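Long-range contacts in citrate synthase (Mycobacterium tuberculosis, PDB 4TVM), which catalyses the condensation of oxaloacetate with acetyl-CoA and water to give citrate and CoA, a reaction of the Krebs cycle: residues L69-Y74 against L228-E233; S83-V88 against M224-H229; N130-P135 against P379-T384. All coordinates share one frame; numbering follows the deposited sequence.

How the contacts relate
Contacts 1 and 2 are neighbours in the buried interior, their centres about 10 Å apart. Both rest on helix 216-229 and share Leu-228 and His-229; the hairpin strand 68-71 reaches it in contact 1, the start of helix 85-94 in contact 2. They touch through Tyr-71, probably hydrogen-bonded to the carbonyl of Ile-227, and by Ala-230 on Val-88. Contact 3, centred about 26 Å from contact 1 and about 22 Å from contact 2, joins the starts of helices 133-147 and 383-403. Pro-133, Met-134 and Met-382 are buried there, while Arg-381 is exposed. Chemistry follows place: a tyrosine hydroxyl on backbone in contact 1, aromatic and aliphatic packing in contact 2, a guanidinium stack in contact 3.

Contact 1 of 3, residues L69-Y74 against L228-E233; sequences LRYRGY and LHADHE. With OAA (oxaloacetate ion), chain B.
Tyr-71 reaches the backbone of 228-233 with its phenol and meets Asp-231 there. The hydroxyl lies between two backbone groups: it accepts a weak but nearly straight hydrogen bond from Asp-231, with N 3.2 Å from Tyr-71 OH and an N-H...O angle of 164°, and it donates its stronger bond to the carbonyl O of Ile-227. Both roles of the buried OH are thus filled by main chain. With CG anti to the carbonyl carbon (chi1 -56°), the ring extends from strand 68-71 toward the second segment. Its CE1 edge meets the Asp-231 carbonyl near the ring plane, CE1 to O being 3.3 Å. Asp-231 CB packs 3.8 Å from the same CE1, and the carboxylate plane is turned 63° from the ring. Tyr-71 CE2 also comes within 4.0 Å of Ala-230 CB.

Two residues earlier on the strand, Leu-69 makes a looser contact: its CD1 methyl comes to 4.4 Å from CD2 of His-232, at the edge of the imidazole. Leu-69 also packs on Arg-318, another residue of the pocket.

The strand ends in a type I' turn, Tyr-71 to Tyr-74, with two backbone bonds between its end residues. This tight beta hairpin, its tyrosine hydroxyl bonded to the backbone of Ile-227 and Asp-231, backs the segment that supplies His-229 and His-232 to the oxaloacetate site of citrate synthase.

Contact 2 of 3, residues S83-V88 against M224-H229; sequences STFIEV and MLFILH. With OAA (oxaloacetate ion), chain B.
Thr-84, whose carbonyl carbon touches Ile-227, is the N-cap of helix 85-94: its OG1 accepts a hydrogen bond from Glu-87 N, 2.9 Å long with an N-H...O angle of 157°. At the same helix start there is a polar link between the two helices, from Phe-85 N to the carboxylate of Asp-223, one residue before segment 224-229.

The side chains that meet directly are apolar. Phe-85 lays one ring face against Phe-226. The CB of Phe-226 sits over that face, 3.5 Å from the ring centroid in a CH-pi contact, displaced toward CD1 of Phe-85. Beyond this CB the Phe-226 ring turns its edge to the same Phe-85 ring in an edge-to-face pair, with centroids 5.2 Å apart and planes at 56°; CD2 of Phe-226 is the leading atom, 3.8 Å from CD2 of Phe-85.

Ile-227 is the other main contributor. Its CG1 is anti to the carbonyl carbon and CD1 continues in an extended chain (chi2 179°), which brings the tip against the backbone at the start of helix 85-94: CD1 lies 3.6 Å from the Thr-84 carbonyl carbon, and CG1 is 3.8 Å from Phe-85 N. Its second branch meets Val-88, later in the first turn of that helix, with Ile-227 CG2 3.6 Å from Val-88 CG2.

This is helix-helix packing within the mainly alpha-helical citrate synthase fold, and helix 216-229 ends near His-229 of the oxaloacetate pocket. No hydrogen bond crosses between the segments; the polar bonds lie at the cap, at the Asp-223 link and along the helix backbones. Cohesion between the facing side chains therefore comes from shape and dispersion.

Contact 3 of 3, residues N130-P135 against P379-T384; sequences NAHPMP and PTRMFT
Stacking dominates the outer edge, where the side chain of Arg-381 runs across His-132. The guanidinium lies flat over the imidazole, with centres 4.3 Å apart and planes only 10° from parallel. Arg-381 is extended from CG to NE, which lays several of its atoms along one ring face: CD is above the middle of the ring, 4.0 Å from its centroid in a CH-pi contact, while NE is 3.8 Å from CE1 of His-132. The nearby positive charge would probably favour a neutral imidazole. Gln-149 of the second subunit packs on His-132, which places this stack close to the dimer interface.

Two helix starts meet here in the predominantly alpha-helical citrate synthase fold. His-132 is the N-cap of helix 133-147, with Pro-133 and Met-134 following in the first turn; across from them, Met-382 N is bonded to Pro-379 O just ahead of Phe-383 and Thr-384, which lie in helix 383-403. That second helix further on carries Phe-387 and Arg-391 of the oxaloacetate pocket, and the side chain of Thr-384 itself is about 10 Å from the bound ligand.

The remaining contacts are van der Waals. Pro-133 turns its ring toward the second segment, where CG lies 3.6 Å from Met-382 SD and CD packs by the carbonyl O of Arg-381. Met-382 reaches the proline because its chain bends at chi2 and chi3. Deeper in, Met-134 crosses Thr-384 at about a right angle: SD is 3.9 Å from Thr-384 CB, and the terminal methyl CE packs on the threonine methyl CG2.

Contact 1 of 3, residues L69-Y74 against L228-E233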
loop_
_atom_site.group_PDB
_atom_site.type_symbol
_atom_site.label_atom_id
_atom_site.label_comp_id
_atom_site.label_asym_id
_atom_site.label_seq_id
_atom_site.Cartn_x
_atom_site.Cartn_y
_atom_site.Cartn_z
ATOM N N LEU A 69 -24.256 0.248 -11.528
ATOM C CA LEU A 69 -23.272 -0.477 -10.715
ATOM C C LEU A 69 -23.675 -1.929 -10.532
ATOM O O LEU A 69 -24.641 -2.213 -9.827
ATOM C CB LEU A 69 -23.144 0.151 -9.339
ATOM C CG LEU A 69 -22.270 -0.632 -8.350
ATOM C CD1 LEU A 69 -20.850 -0.744 -8.853
ATOM C CD2 LEU A 69 -22.275 0.063 -7.009
ATOM N N ARG A 70 -22.924 -2.862 -11.101
ATOM C CA ARG A 70 -23.224 -4.281 -10.897
ATOM C C ARG A 70 -22.098 -5.116 -10.280
ATOM O O ARG A 70 -20.934 -4.948 -10.634
ATOM C CB ARG A 70 -23.535 -4.876 -12.234
ATOM C CG ARG A 70 -24.913 -4.489 -12.756
ATOM C CD ARG A 70 -24.984 -4.707 -14.262
ATOM N NE ARG A 70 -26.025 -3.893 -14.854
ATOM C CZ ARG A 70 -26.036 -3.500 -16.124
ATOM N NH1 ARG A 70 -25.025 -3.820 -16.949
ATOM N NH2 ARG A 70 -27.058 -2.762 -16.551
ATOM N N TYR A 71 -22.428 -6.038 -9.385
ATOM C CA TYR A 71 -21.427 -7.022 -8.943
ATOM C C TYR A 71 -21.706 -8.339 -9.662
ATOM O O TYR A 71 -22.743 -8.979 -9.442
ATOM C CB TYR A 71 -21.463 -7.262 -7.436
ATOM C CG TYR A 71 -21.297 -6.037 -6.541
ATOM C CD1 TYR A 71 -20.508 -4.954 -6.898
ATOM C CD2 TYR A 71 -21.873 -6.021 -5.292
ATOM C CE1 TYR A 71 -20.331 -3.859 -6.023
ATOM C CE2 TYR A 71 -21.730 -4.945 -4.443
ATOM C CZ TYR A 71 -20.949 -3.877 -4.804
ATOM O OH TYR A 71 -20.858 -2.848 -3.922
ATOM N N ARG A 72 -20.781 -8.719 -10.540
ATOM C CA ARG A 72 -20.882 -9.958 -11.304
ATOM C C ARG A 72 -22.124 -9.978 -12.196
ATOM O O ARG A 72 -22.671 -11.035 -12.501
ATOM C CB ARG A 72 -20.834 -11.172 -10.373
ATOM C CG ARG A 72 -19.622 -11.189 -9.445
ATOM C CD ARG A 72 -18.362 -11.489 -10.231
ATOM N NE ARG A 72 -17.220 -11.913 -9.421
ATOM C CZ ARG A 72 -16.040 -12.295 -9.937
ATOM N NH1 ARG A 72 -15.852 -12.331 -11.265
ATOM N NH2 ARG A 72 -15.037 -12.649 -9.131
ATOM N N GLY A 73 -22.530 -8.811 -12.658
ATOM C CA GLY A 73 -23.665 -8.687 -13.577
ATOM C C GLY A 73 -24.936 -8.244 -12.882
ATOM O O GLY A 73 -25.881 -7.821 -13.554
ATOM N N TYR A 74 -24.978 -8.347 -11.550
ATOM C CA TYR A 74 -26.194 -8.101 -10.787
ATOM C C TYR A 74 -26.271 -6.665 -10.304
ATOM O O TYR A 74 -25.331 -6.181 -9.705
ATOM C CB TYR A 74 -26.234 -8.999 -9.577
ATOM C CG TYR A 74 -26.244 -10.463 -9.897
ATOM C CD1 TYR A 74 -27.380 -11.064 -10.447
ATOM C CD2 TYR A 74 -25.136 -11.267 -9.631
ATOM C CE1 TYR A 74 -27.405 -12.414 -10.742
ATOM C CE2 TYR A 74 -25.157 -12.620 -9.911
ATOM C CZ TYR A 74 -26.290 -13.188 -10.459
ATOM O OH TYR A 74 -26.331 -14.529 -10.726
ATOM N N LEU A 228 -23.547 -1.989 -0.266
ATOM C CA LEU A 228 -23.335 -0.778 -1.081
ATOM C C LEU A 228 -21.889 -0.436 -1.233
ATOM O O LEU A 228 -21.501 0.118 -2.258
ATOM C CB LEU A 228 -24.109 0.403 -0.532
ATOM C CG LEU A 228 -25.620 0.267 -0.797
ATOM C CD1 LEU A 228 -26.461 0.809 0.349
ATOM C CD2 LEU A 228 -26.016 0.922 -2.110
ATOM N N HIS A 229 -21.075 -0.790 -0.233
ATOM C CA HIS A 229 -19.630 -0.457 -0.239
ATOM C C HIS A 229 -18.726 -1.645 -0.497
ATOM O O HIS A 229 -17.510 -1.499 -0.495
ATOM C CB HIS A 229 -19.242 0.173 1.085
ATOM C CG HIS A 229 -19.725 1.577 1.255
ATOM N ND1 HIS A 229 -19.022 2.667 0.781
ATOM C CD2 HIS A 229 -20.827 2.076 1.870
ATOM C CE1 HIS A 229 -19.675 3.775 1.089
ATOM N NE2 HIS A 229 -20.776 3.444 1.744
ATOM N N ALA A 230 -19.292 -2.818 -0.753
ATOM C CA ALA A 230 -18.487 -3.991 -0.997
ATOM C C ALA A 230 -17.434 -3.944 -2.127
ATOM O O ALA A 230 -16.341 -4.465 -1.952
ATOM C CB ALA A 230 -19.388 -5.179 -1.189
ATOM N N ASP A 231 -17.738 -3.367 -3.276
ATOM C CA ASP A 231 -16.716 -3.234 -4.327
ATOM C C ASP A 231 -17.008 -2.024 -5.155
ATOM O O ASP A 231 -18.140 -1.599 -5.206
ATOM C CB ASP A 231 -16.705 -4.434 -5.236
ATOM C CG ASP A 231 -15.521 -4.418 -6.133
ATOM O OD1 ASP A 231 -14.377 -4.407 -5.577
ATOM O OD2 ASP A 231 -15.688 -4.403 -7.375
ATOM N N HIS A 232 -16.016 -1.437 -5.792
ATOM C CA HIS A 232 -16.264 -0.292 -6.644
ATOM C C HIS A 232 -15.210 -0.033 -7.695
ATOM O O HIS A 232 -14.886 1.108 -7.986
ATOM C CB HIS A 232 -16.398 0.959 -5.799
ATOM C CG HIS A 232 -16.914 2.121 -6.570
ATOM N ND1 HIS A 232 -16.274 3.334 -6.607
ATOM C CD2 HIS A 232 -18.000 2.243 -7.364
ATOM C CE1 HIS A 232 -16.948 4.165 -7.379
ATOM N NE2 HIS A 232 -17.996 3.523 -7.858
ATOM N N GLU A 233 -14.693 -1.060 -8.321
ATOM C CA GLU A 233 -13.369 -0.877 -8.877
ATOM C C GLU A 233 -13.285 -0.798 -10.351
ATOM O O GLU A 233 -14.277 -1.105 -11.044
ATOM C CB GLU A 233 -12.432 -1.913 -8.306
ATOM C CG GLU A 233 -11.981 -1.446 -6.942
ATOM C CD GLU A 233 -12.703 -2.133 -5.808
ATOM O OE1 GLU A 233 -13.738 -1.637 -5.362
HETATM O O1 OAA B . -17.050 3.561 -2.429
HETATM O O2 OAA B . -17.455 5.414 -1.275
HETATM O O4 OAA B . -14.549 5.707 -5.796
HETATM O O5 OAA B . -13.696 3.757 -5.275
HETATM O O3 OAA B . -14.683 3.672 -3.040
HETATM C C1 OAA B . -16.932 4.798 -2.242
HETATM C C2 OAA B . -16.123 5.557 -3.256
HETATM C C3 OAA B . -15.034 4.621 -3.718
HETATM C C4 OAA B . -14.375 4.750 -5.002
#

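Contact 2 of 3, residues S83-V88 against M224-H229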
loop_
_atom_site.group_PDB
_atom_site.type_symbol
_atom_site.label_atom_id
_atom_site.label_comp_id
_atom_site.label_asym_id
_atom_site.label_seq_id
_atom_site.Cartn_x
_atom_site.Cartn_y
_atom_site.Cartn_z
ATOM N N SER A 83 -30.226 -9.200 -1.110
ATOM C CA SER A 83 -29.140 -10.090 -0.704
ATOM C C SER A 83 -28.715 -9.874 0.740
ATOM O O SER A 83 -29.427 -9.251 1.521
ATOM C CB SER A 83 -27.930 -9.921 -1.627
ATOM O OG SER A 83 -27.010 -10.964 -1.407
ATOM N N THR A 84 -27.561 -10.432 1.099
ATOM C CA THR A 84 -26.892 -10.090 2.366
ATOM C C THR A 84 -25.439 -9.785 2.104
ATOM O O THR A 84 -24.862 -10.172 1.087
ATOM C CB THR A 84 -26.904 -11.245 3.331
ATOM O OG1 THR A 84 -26.164 -12.299 2.737
ATOM C CG2 THR A 84 -28.399 -11.733 3.637
ATOM N N PHE A 85 -24.824 -9.098 3.041
ATOM C CA PHE A 85 -23.410 -8.867 2.941
ATOM C C PHE A 85 -22.590 -10.150 2.755
ATOM O O PHE A 85 -21.637 -10.174 1.976
ATOM C CB PHE A 85 -22.911 -8.072 4.125
ATOM C CG PHE A 85 -21.473 -7.696 4.000
ATOM C CD1 PHE A 85 -21.004 -7.170 2.817
ATOM C CD2 PHE A 85 -20.579 -7.935 5.041
ATOM C CE1 PHE A 85 -19.683 -6.833 2.680
ATOM C CE2 PHE A 85 -19.247 -7.628 4.910
ATOM C CZ PHE A 85 -18.794 -7.081 3.728
ATOM N N ILE A 86 -22.966 -11.233 3.400
ATOM C CA ILE A 86 -22.217 -12.471 3.199
ATOM C C ILE A 86 -22.450 -13.060 1.821
ATOM O O ILE A 86 -21.546 -13.593 1.189
ATOM C CB ILE A 86 -22.530 -13.529 4.262
ATOM C CG1 ILE A 86 -22.277 -12.945 5.660
ATOM C CG2 ILE A 86 -21.644 -14.738 4.022
ATOM C CD1 ILE A 86 -22.062 -13.967 6.751
ATOM N N GLU A 87 -23.677 -12.978 1.337
ATOM C CA GLU A 87 -23.973 -13.550 0.038
ATOM C C GLU A 87 -23.179 -12.760 -1.009
ATOM O O GLU A 87 -22.634 -13.303 -1.973
ATOM C CB GLU A 87 -25.431 -13.462 -0.199
ATOM C CG GLU A 87 -25.925 -14.505 -1.166
ATOM C CD GLU A 87 -27.320 -14.210 -1.654
ATOM O OE1 GLU A 87 -27.647 -13.017 -1.787
ATOM O OE2 GLU A 87 -28.057 -15.185 -1.924
ATOM N N VAL A 88 -23.093 -11.468 -0.763
ATOM C CA VAL A 88 -22.358 -10.555 -1.605
ATOM C C VAL A 88 -20.864 -10.811 -1.580
ATOM O O VAL A 88 -20.237 -10.799 -2.643
ATOM C CB VAL A 88 -22.693 -9.121 -1.212
ATOM C CG1 VAL A 88 -21.719 -8.141 -1.834
ATOM C CG2 VAL A 88 -24.121 -8.821 -1.677
ATOM N N MET A 224 -27.001 -3.914 4.748
ATOM C CA MET A 224 -27.193 -3.307 3.441
ATOM C C MET A 224 -26.030 -2.396 3.094
ATOM O O MET A 224 -25.479 -2.473 1.999
ATOM C CB MET A 224 -28.495 -2.517 3.414
ATOM C CG MET A 224 -28.898 -2.067 2.029
ATOM S SD MET A 224 -30.562 -1.362 1.959
ATOM C CE MET A 224 -30.198 0.376 2.183
ATOM N N LEU A 225 -25.647 -1.535 4.030
ATOM C CA LEU A 225 -24.609 -0.552 3.758
ATOM C C LEU A 225 -23.233 -1.155 3.369
ATOM O O LEU A 225 -22.461 -0.543 2.621
ATOM C CB LEU A 225 -24.457 0.374 4.960
ATOM C CG LEU A 225 -25.094 1.749 4.803
ATOM C CD1 LEU A 225 -25.215 2.416 6.158
ATOM C CD2 LEU A 225 -24.246 2.581 3.861
ATOM N N PHE A 226 -22.916 -2.337 3.891
ATOM C CA PHE A 226 -21.737 -3.041 3.456
ATOM C C PHE A 226 -21.899 -3.604 2.055
ATOM O O PHE A 226 -20.936 -3.710 1.323
ATOM C CB PHE A 226 -21.397 -4.170 4.414
ATOM C CG PHE A 226 -20.966 -3.717 5.781
ATOM C CD1 PHE A 226 -20.414 -2.463 5.994
ATOM C CD2 PHE A 226 -21.066 -4.588 6.848
ATOM C CE1 PHE A 226 -20.001 -2.078 7.252
ATOM C CE2 PHE A 226 -20.651 -4.221 8.107
ATOM C CZ PHE A 226 -20.109 -2.964 8.310
ATOM N N ILE A 227 -23.112 -3.941 1.650
ATOM C CA ILE A 227 -23.348 -4.340 0.254
ATOM C C ILE A 227 -23.060 -3.159 -0.660
ATOM O O ILE A 227 -22.356 -3.286 -1.692
ATOM C CB ILE A 227 -24.784 -4.839 0.007
ATOM C CG1 ILE A 227 -25.128 -5.960 0.997
ATOM C CG2 ILE A 227 -24.935 -5.329 -1.429
ATOM C CD1 ILE A 227 -26.527 -6.534 0.877
ATOM N N LEU A 228 -23.547 -1.989 -0.266
ATOM C CA LEU A 228 -23.335 -0.778 -1.081
ATOM C C LEU A 228 -21.889 -0.436 -1.233
ATOM O O LEU A 228 -21.501 0.118 -2.258
ATOM C CB LEU A 228 -24.109 0.403 -0.532
ATOM C CG LEU A 228 -25.620 0.267 -0.797
ATOM C CD1 LEU A 228 -26.461 0.809 0.349
ATOM C CD2 LEU A 228 -26.016 0.922 -2.110
ATOM N N HIS A 229 -21.075 -0.790 -0.233
ATOM C CA HIS A 229 -19.630 -0.457 -0.239
ATOM C C HIS A 229 -18.726 -1.645 -0.497
ATOM O O HIS A 229 -17.510 -1.499 -0.495
ATOM C CB HIS A 229 -19.242 0.173 1.085
ATOM C CG HIS A 229 -19.725 1.577 1.255
ATOM N ND1 HIS A 229 -19.022 2.667 0.781
ATOM C CD2 HIS A 229 -20.827 2.076 1.870
ATOM C CE1 HIS A 229 -19.675 3.775 1.089
ATOM N NE2 HIS A 229 -20.776 3.444 1.744
HETATM O O1 OAA B . -17.050 3.561 -2.429
HETATM O O2 OAA B . -17.455 5.414 -1.275
HETATM O O4 OAA B . -14.549 5.707 -5.796
HETATM O O5 OAA B . -13.696 3.757 -5.275
HETATM O O3 OAA B . -14.683 3.672 -3.040
HETATM C C1 OAA B . -16.932 4.798 -2.242
HETATM C C2 OAA B . -16.123 5.557 -3.256
HETATM C C3 OAA B . -15.034 4.621 -3.718
HETATM C C4 OAA B . -14.375 4.750 -5.002
#

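Contact 3 of 3, residues N130-P135 against P379-T384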
loop_
_atom_site.group_PDB
_atom_site.type_symbol
_atom_site.label_atom_id
_atom_site.label_comp_id
_atom_site.label_asym_id
_atom_site.label_seq_id
_atom_site.Cartn_x
_atom_site.Cartn_y
_atom_site.Cartn_z
ATOM N N ASN A 130 -6.614 5.772 24.713
ATOM C CA ASN A 130 -7.765 5.622 23.835
ATOM C C ASN A 130 -7.446 6.076 22.438
ATOM O O ASN A 130 -7.813 7.160 21.997
ATOM C CB ASN A 130 -9.157 6.074 24.392
ATOM C CG ASN A 130 -9.143 7.329 25.263
ATOM O OD1 ASN A 130 -8.598 8.375 24.897
ATOM N ND2 ASN A 130 -9.835 7.247 26.396
ATOM N N ALA A 131 -6.731 5.187 21.750
ATOM C CA ALA A 131 -6.147 5.468 20.452
ATOM C C ALA A 131 -7.159 5.327 19.328
ATOM O O ALA A 131 -8.110 4.545 19.416
ATOM C CB ALA A 131 -4.966 4.541 20.210
ATOM N N HIS A 132 -6.928 6.081 18.259
ATOM C CA HIS A 132 -7.883 6.182 17.161
ATOM C C HIS A 132 -7.974 4.803 16.513
ATOM O O HIS A 132 -6.970 4.097 16.449
ATOM C CB HIS A 132 -7.411 7.238 16.180
ATOM C CG HIS A 132 -7.330 8.612 16.774
ATOM N ND1 HIS A 132 -7.038 9.732 16.025
ATOM C CD2 HIS A 132 -7.523 9.050 18.042
ATOM C CE1 HIS A 132 -7.035 10.796 16.807
ATOM N NE2 HIS A 132 -7.334 10.411 18.034
ATOM N N PRO A 133 -9.172 4.372 16.081
ATOM C CA PRO A 133 -9.202 2.986 15.620
ATOM C C PRO A 133 -8.465 2.742 14.314
ATOM O O PRO A 133 -7.925 1.682 14.101
ATOM C CB PRO A 133 -10.701 2.715 15.432
ATOM C CG PRO A 133 -11.383 3.722 16.283
ATOM C CD PRO A 133 -10.527 4.941 16.117
ATOM N N MET A 134 -8.434 3.715 13.436
ATOM C CA MET A 134 -7.823 3.478 12.165
ATOM C C MET A 134 -6.368 3.044 12.278
ATOM O O MET A 134 -5.949 2.156 11.571
ATOM C CB MET A 134 -7.949 4.706 11.318
ATOM C CG MET A 134 -7.740 4.390 9.875
ATOM S SD MET A 134 -8.940 3.168 9.311
ATOM C CE MET A 134 -8.099 2.781 7.777
ATOM N N PRO A 135 -5.590 3.682 13.150
ATOM C CA PRO A 135 -4.211 3.248 13.360
ATOM C C PRO A 135 -4.065 1.838 13.905
ATOM O O PRO A 135 -3.208 1.071 13.466
ATOM C CB PRO A 135 -3.687 4.245 14.399
ATOM C CG PRO A 135 -4.489 5.475 14.195
ATOM C CD PRO A 135 -5.783 5.090 13.531
ATOM N N PRO A 379 -19.019 6.560 16.135
ATOM C CA PRO A 379 -18.343 7.813 16.219
ATOM C C PRO A 379 -17.518 8.032 14.955
ATOM O O PRO A 379 -17.154 7.060 14.273
ATOM C CB PRO A 379 -17.445 7.628 17.425
ATOM C CG PRO A 379 -17.122 6.162 17.455
ATOM C CD PRO A 379 -18.274 5.467 16.808
ATOM N N THR A 380 -17.210 9.298 14.656
ATOM C CA THR A 380 -16.715 9.662 13.355
ATOM C C THR A 380 -15.436 8.908 12.985
ATOM O O THR A 380 -15.213 8.607 11.816
ATOM C CB THR A 380 -16.518 11.194 13.260
ATOM O OG1 THR A 380 -17.768 11.853 13.528
ATOM C CG2 THR A 380 -16.039 11.592 11.870
ATOM N N ARG A 381 -14.611 8.586 13.977
ATOM C CA ARG A 381 -13.349 7.888 13.727
ATOM C C ARG A 381 -13.524 6.384 13.589
ATOM O O ARG A 381 -12.546 5.647 13.603
ATOM C CB ARG A 381 -12.333 8.193 14.827
ATOM C CG ARG A 381 -11.477 9.424 14.539
ATOM C CD ARG A 381 -11.010 10.101 15.812
ATOM N NE ARG A 381 -10.526 11.461 15.572
ATOM C CZ ARG A 381 -10.515 12.435 16.482
ATOM N NH1 ARG A 381 -10.970 12.233 17.719
ATOM N NH2 ARG A 381 -10.052 13.635 16.152
ATOM N N MET A 382 -14.753 5.906 13.447
ATOM C CA MET A 382 -14.938 4.525 13.041
ATOM C C MET A 382 -15.295 4.484 11.586
ATOM O O MET A 382 -15.316 3.414 11.025
ATOM C CB MET A 382 -16.035 3.829 13.857
ATOM C CG MET A 382 -15.571 3.302 15.211
ATOM S SD MET A 382 -14.350 1.981 15.086
ATOM C CE MET A 382 -15.324 0.542 14.606
ATOM N N PHE A 383 -15.593 5.623 10.960
ATOM C CA PHE A 383 -16.174 5.597 9.594
ATOM C C PHE A 383 -15.297 4.946 8.558
ATOM O O PHE A 383 -15.786 4.196 7.677
ATOM C CB PHE A 383 -16.490 7.003 9.111
ATOM C CG PHE A 383 -17.689 7.640 9.790
ATOM C CD1 PHE A 383 -18.295 7.081 10.919
ATOM C CD2 PHE A 383 -18.194 8.814 9.307
ATOM C CE1 PHE A 383 -19.366 7.711 11.539
ATOM C CE2 PHE A 383 -19.283 9.437 9.912
ATOM C CZ PHE A 383 -19.865 8.886 11.028
ATOM N N THR A 384 -13.997 5.241 8.619
ATOM C CA THR A 384 -13.098 4.666 7.634
ATOM C C THR A 384 -12.914 3.177 7.881
ATOM O O THR A 384 -12.675 2.425 6.928
ATOM C CB THR A 384 -11.750 5.351 7.642
ATOM O OG1 THR A 384 -11.969 6.744 7.766
ATOM C CG2 THR A 384 -10.979 5.063 6.328
#